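DsbA-like disulfide oxidoreductase (Wolbachia endosymbiont of Drosophila melanogaster, PDB 6EEZ) acts as a homotrimeric thiol-disulfide exchange protein, a disulfide isomerase of the thioredoxin class that probably reshuffles disulfide bonds in other proteins. Local coordinates at residues A[16-26]-A[143-154]. Numbering follows the deposited sequence.
Sequences YKDQIFDLTYP and MINNSRLLVRDL
Two donors grip the carbonyl oxygen of Met-143: the hydroxyl of Tyr-25, with OH 2.6 Å from Met-143 O, and the amide of Ser-147, which makes the usual helical bond. The phenol arrives in the carbonyl plane on a lone pair, at a C=O...donor angle of 114°, and the helical bond persists beside it. Tyrosine suits this place because its ring spans the gap between loop and helix before offering a proton. The flexible, unbranched thioether of Met-143 can bend along that ring (chi3 73°), which brings CE to 3.4 Å from Tyr-25 CD1; the sulfur, 5.1 Å from the ring centroid, adds an oblique Met-aromatic contact. Arg-69 of strand 65-70 bonds to Ser-147 OG and makes a cation-pi contact with Tyr-25.

Farther along helix 137-154, Leu-150 sends CD1 to Tyr-16 CB (4.0 Å), while CD2 lies 4.0 Å from Ile-20 CG1; a branched tip can serve both neighbours. Asp-153, being short, lays its CB methylene over one face of the Tyr-16 ring, a CH-pi contact; the carboxylate plane is tilted only 17° from the ring's. Thus one directional bond fixes the Tyr-25 end, near strand 27-29, while apolar contacts around Leu-150 set closeness rather than direction.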
loop_
_atom_site.group_PDB
_atom_site.type_symbol
_atom_site.label_atom_id
_atom_site.label_comp_id
_atom_site.label_asym_id
_atom_site.label_seq_id
_atom_site.Cartn_x
_atom_site.Cartn_y
_atom_site.Cartn_z
ATOM N N TYR A 16 -3.927 -13.383 11.097
ATOM C CA TYR A 16 -2.889 -12.900 10.179
ATOM C C TYR A 16 -2.176 -11.636 10.673
ATOM O O TYR A 16 -1.571 -10.909 9.879
ATOM C CB TYR A 16 -3.505 -12.655 8.804
ATOM C CG TYR A 16 -3.968 -13.935 8.178
ATOM C CD1 TYR A 16 -3.043 -14.846 7.677
ATOM C CD2 TYR A 16 -5.310 -14.265 8.114
ATOM C CE1 TYR A 16 -3.442 -16.066 7.118
ATOM C CE2 TYR A 16 -5.723 -15.488 7.539
ATOM C CZ TYR A 16 -4.778 -16.378 7.049
ATOM O OH TYR A 16 -5.156 -17.581 6.473
ATOM N N LYS A 17 -2.222 -11.379 11.980
ATOM C CA LYS A 17 -1.707 -10.115 12.503
ATOM C C LYS A 17 -0.203 -9.972 12.243
ATOM O O LYS A 17 0.260 -8.886 11.961
ATOM C CB LYS A 17 -2.007 -9.970 13.994
ATOM C CG LYS A 17 -1.197 -10.863 14.901
ATOM C CD LYS A 17 -1.700 -10.787 16.345
ATOM C CE LYS A 17 -1.067 -11.864 17.197
ATOM N NZ LYS A 17 0.341 -11.521 17.572
ATOM N N ASP A 18 0.555 -11.059 12.307
ATOM C CA ASP A 18 1.991 -10.995 12.026
ATOM C C ASP A 18 2.265 -10.591 10.589
ATOM O O ASP A 18 3.266 -9.956 10.289
ATOM C CB ASP A 18 2.661 -12.344 12.311
ATOM C CG ASP A 18 2.737 -12.658 13.811
ATOM O OD1 ASP A 18 2.646 -11.712 14.625
ATOM O OD2 ASP A 18 2.911 -13.841 14.171
ATOM N N GLN A 19 1.372 -10.988 9.696
ATOM C CA GLN A 19 1.539 -10.688 8.296
ATOM C C GLN A 19 1.034 -9.276 8.005
ATOM O O GLN A 19 1.790 -8.460 7.494
ATOM C CB GLN A 19 0.821 -11.723 7.436
ATOM C CG GLN A 19 1.524 -13.066 7.394
ATOM C CD GLN A 19 1.416 -13.848 8.710
ATOM O OE1 GLN A 19 0.321 -14.008 9.272
ATOM N NE2 GLN A 19 2.554 -14.324 9.209
ATOM N N ILE A 20 -0.225 -8.994 8.350
ATOM C CA ILE A 20 -0.814 -7.666 8.196
ATOM C C ILE A 20 0.072 -6.537 8.757
ATOM O O ILE A 20 0.257 -5.516 8.109
ATOM C CB ILE A 20 -2.191 -7.598 8.894
ATOM C CG1 ILE A 20 -3.172 -8.536 8.200
ATOM C CG2 ILE A 20 -2.765 -6.185 8.879
ATOM C CD1 ILE A 20 -4.437 -8.760 8.975
ATOM N N PHE A 21 0.601 -6.713 9.958
ATOM C CA PHE A 21 1.376 -5.646 10.577
ATOM C C PHE A 21 2.872 -5.922 10.485
ATOM O O PHE A 21 3.633 -5.399 11.270
ATOM C CB PHE A 21 0.907 -5.442 12.021
ATOM C CG PHE A 21 -0.579 -5.159 12.119
ATOM C CD1 PHE A 21 -1.085 -3.914 11.778
ATOM C CD2 PHE A 21 -1.470 -6.154 12.513
ATOM C CE1 PHE A 21 -2.447 -3.654 11.831
ATOM C CE2 PHE A 21 -2.840 -5.906 12.570
ATOM C CZ PHE A 21 -3.331 -4.655 12.229
ATOM N N ASP A 22 3.280 -6.728 9.503
ATOM C CA ASP A 22 4.705 -6.957 9.196
ATOM C C ASP A 22 5.483 -5.624 9.104
ATOM O O ASP A 22 5.067 -4.694 8.411
ATOM C CB ASP A 22 4.841 -7.754 7.882
ATOM C CG ASP A 22 6.283 -8.213 7.584
ATOM O OD1 ASP A 22 7.232 -7.407 7.665
ATOM O OD2 ASP A 22 6.470 -9.392 7.241
ATOM N N LEU A 23 6.613 -5.548 9.805
ATOM C CA LEU A 23 7.353 -4.301 9.925
ATOM C C LEU A 23 8.313 -4.044 8.757
ATOM O O LEU A 23 8.840 -2.957 8.638
ATOM C CB LEU A 23 8.136 -4.282 11.250
ATOM C CG LEU A 23 7.382 -4.084 12.579
ATOM C CD1 LEU A 23 6.366 -2.965 12.489
ATOM C CD2 LEU A 23 6.686 -5.359 13.036
ATOM N N THR A 24 8.536 -5.026 7.893
ATOM C CA THR A 24 9.489 -4.872 6.789
ATOM C C THR A 24 8.887 -4.178 5.556
ATOM O O THR A 24 9.565 -3.981 4.545
ATOM C CB THR A 24 10.044 -6.223 6.324
ATOM O OG1 THR A 24 8.987 -6.990 5.760
ATOM C CG2 THR A 24 10.654 -7.000 7.469
ATOM N N TYR A 25 7.623 -3.798 5.641
ATOM C CA TYR A 25 6.947 -3.156 4.518
ATOM C C TYR A 25 6.958 -1.646 4.692
ATOM O O TYR A 25 7.094 -1.178 5.804
ATOM C CB TYR A 25 5.506 -3.677 4.388
ATOM C CG TYR A 25 5.430 -5.019 3.723
ATOM C CD1 TYR A 25 5.401 -5.130 2.336
ATOM C CD2 TYR A 25 5.396 -6.189 4.478
ATOM C CE1 TYR A 25 5.338 -6.383 1.720
ATOM C CE2 TYR A 25 5.329 -7.427 3.882
ATOM C CZ TYR A 25 5.298 -7.530 2.501
ATOM O OH TYR A 25 5.229 -8.788 1.915
ATOM N N PRO A 26 6.804 -0.883 3.603
ATOM C CA PRO A 26 6.936 0.576 3.730
ATOM C C PRO A 26 5.798 1.180 4.517
ATOM O O PRO A 26 4.657 0.727 4.348
ATOM C CB PRO A 26 6.899 1.089 2.268
ATOM C CG PRO A 26 7.122 -0.101 1.420
ATOM C CD PRO A 26 6.576 -1.288 2.209
ATOM N N MET A 143 8.280 -10.104 -1.164
ATOM C CA MET A 143 7.336 -9.193 -0.512
ATOM C C MET A 143 6.026 -9.106 -1.275
ATOM O O MET A 143 4.961 -9.009 -0.673
ATOM C CB MET A 143 7.940 -7.790 -0.360
ATOM C CG MET A 143 9.021 -7.685 0.710
ATOM S SD MET A 143 9.892 -6.087 0.696
ATOM C CE MET A 143 8.619 -5.026 1.369
ATOM N N ILE A 144 6.095 -9.129 -2.599
ATOM C CA ILE A 144 4.893 -8.986 -3.406
ATOM C C ILE A 144 4.090 -10.285 -3.349
ATOM O O ILE A 144 2.862 -10.267 -3.278
ATOM C CB ILE A 144 5.233 -8.615 -4.859
ATOM C CG1 ILE A 144 5.612 -7.130 -4.925
ATOM C CG2 ILE A 144 4.058 -8.926 -5.798
ATOM C CD1 ILE A 144 5.964 -6.629 -6.286
ATOM N N ASN A 145 4.783 -11.410 -3.366
ATOM C CA ASN A 145 4.111 -12.690 -3.262
ATOM C C ASN A 145 3.412 -12.799 -1.922
ATOM O O ASN A 145 2.276 -13.292 -1.838
ATOM C CB ASN A 145 5.097 -13.842 -3.440
ATOM C CG ASN A 145 5.499 -14.035 -4.879
ATOM O OD1 ASN A 145 4.773 -13.640 -5.795
ATOM N ND2 ASN A 145 6.656 -14.658 -5.092
ATOM N N ASN A 146 4.071 -12.311 -0.873
ATOM C CA ASN A 146 3.497 -12.423 0.455
ATOM C C ASN A 146 2.272 -11.549 0.568
ATOM O O ASN A 146 1.308 -11.947 1.202
ATOM C CB ASN A 146 4.531 -12.090 1.531
ATOM C CG ASN A 146 5.494 -13.245 1.788
ATOM O OD1 ASN A 146 5.229 -14.401 1.416
ATOM N ND2 ASN A 146 6.608 -12.947 2.428
ATOM N N SER A 147 2.265 -10.394 -0.096
ATOM C CA SER A 147 1.075 -9.538 -0.080
ATOM C C SER A 147 -0.066 -10.134 -0.889
ATOM O O SER A 147 -1.234 -10.016 -0.501
ATOM C CB SER A 147 1.388 -8.146 -0.623
ATOM O OG SER A 147 2.225 -7.433 0.256
ATOM N N ARG A 148 0.251 -10.757 -2.021
ATOM C CA ARG A 148 -0.782 -11.385 -2.823
ATOM C C ARG A 148 -1.464 -12.517 -2.046
ATOM O O ARG A 148 -2.682 -12.655 -2.072
ATOM C CB ARG A 148 -0.200 -11.929 -4.126
ATOM C CG ARG A 148 0.116 -10.856 -5.146
ATOM C CD ARG A 148 0.911 -11.454 -6.298
ATOM N NE ARG A 148 0.825 -10.609 -7.489
ATOM C CZ ARG A 148 1.534 -10.807 -8.592
ATOM N NH1 ARG A 148 2.398 -11.819 -8.647
ATOM N NH2 ARG A 148 1.369 -10.002 -9.643
ATOM N N LEU A 149 -0.670 -13.334 -1.364
ATOM C CA LEU A 149 -1.222 -14.429 -0.579
ATOM C C LEU A 149 -2.073 -13.883 0.573
ATOM O O LEU A 149 -3.123 -14.453 0.906
ATOM C CB LEU A 149 -0.101 -15.320 -0.051
ATOM C CG LEU A 149 0.431 -16.334 -1.060
ATOM C CD1 LEU A 149 1.819 -16.838 -0.671
ATOM C CD2 LEU A 149 -0.531 -17.514 -1.186
ATOM N N LEU A 150 -1.626 -12.770 1.165
ATOM C CA LEU A 150 -2.376 -12.144 2.232
ATOM C C LEU A 150 -3.715 -11.645 1.715
ATOM O O LEU A 150 -4.745 -11.871 2.359
ATOM C CB LEU A 150 -1.592 -10.983 2.866
ATOM C CG LEU A 150 -2.242 -10.352 4.097
ATOM C CD1 LEU A 150 -2.560 -11.397 5.150
ATOM C CD2 LEU A 150 -1.319 -9.291 4.696
ATOM N N VAL A 151 -3.715 -10.945 0.576
ATOM C CA VAL A 151 -4.980 -10.581 -0.068
ATOM C C VAL A 151 -5.855 -11.828 -0.288
ATOM O O VAL A 151 -7.053 -11.769 -0.044
ATOM C CB VAL A 151 -4.767 -9.860 -1.417
ATOM C CG1 VAL A 151 -6.089 -9.751 -2.170
ATOM C CG2 VAL A 151 -4.115 -8.455 -1.209
ATOM N N ARG A 152 -5.277 -12.941 -0.742
ATOM C CA ARG A 152 -6.065 -14.165 -0.912
ATOM C C ARG A 152 -6.629 -14.629 0.441
ATOM O O ARG A 152 -7.807 -14.946 0.542
ATOM C CB ARG A 152 -5.245 -15.303 -1.534
ATOM C CG ARG A 152 -4.754 -15.057 -2.947
ATOM C CD ARG A 152 -5.850 -15.242 -3.987
ATOM N NE ARG A 152 -6.413 -16.590 -4.060
ATOM C CZ ARG A 152 -5.969 -17.566 -4.855
ATOM N NH1 ARG A 152 -4.921 -17.370 -5.634
ATOM N NH2 ARG A 152 -6.569 -18.758 -4.872
ATOM N N ASP A 153 -5.786 -14.652 1.472
ATOM C CA ASP A 153 -6.195 -15.164 2.790
ATOM C C ASP A 153 -7.302 -14.338 3.428
ATOM O O ASP A 153 -8.130 -14.857 4.180
ATOM C CB ASP A 153 -5.002 -15.208 3.746
ATOM C CG ASP A 153 -4.018 -16.295 3.399
ATOM O OD1 ASP A 153 -4.424 -17.271 2.728
ATOM O OD2 ASP A 153 -2.838 -16.176 3.793
ATOM N N LEU A 154 -7.321 -13.055 3.114
ATOM C CA LEU A 154 -8.316 -12.160 3.661
ATOM C C LEU A 154 -9.579 -12.227 2.825
ATOM O O LEU A 154 -10.603 -11.705 3.221
ATOM C CB LEU A 154 -7.764 -10.720 3.735
ATOM C CG LEU A 154 -6.688 -10.463 4.814
ATOM C CD1 LEU A 154 -6.094 -9.069 4.707
ATOM C CD2 LEU A 154 -7.248 -10.675 6.213
#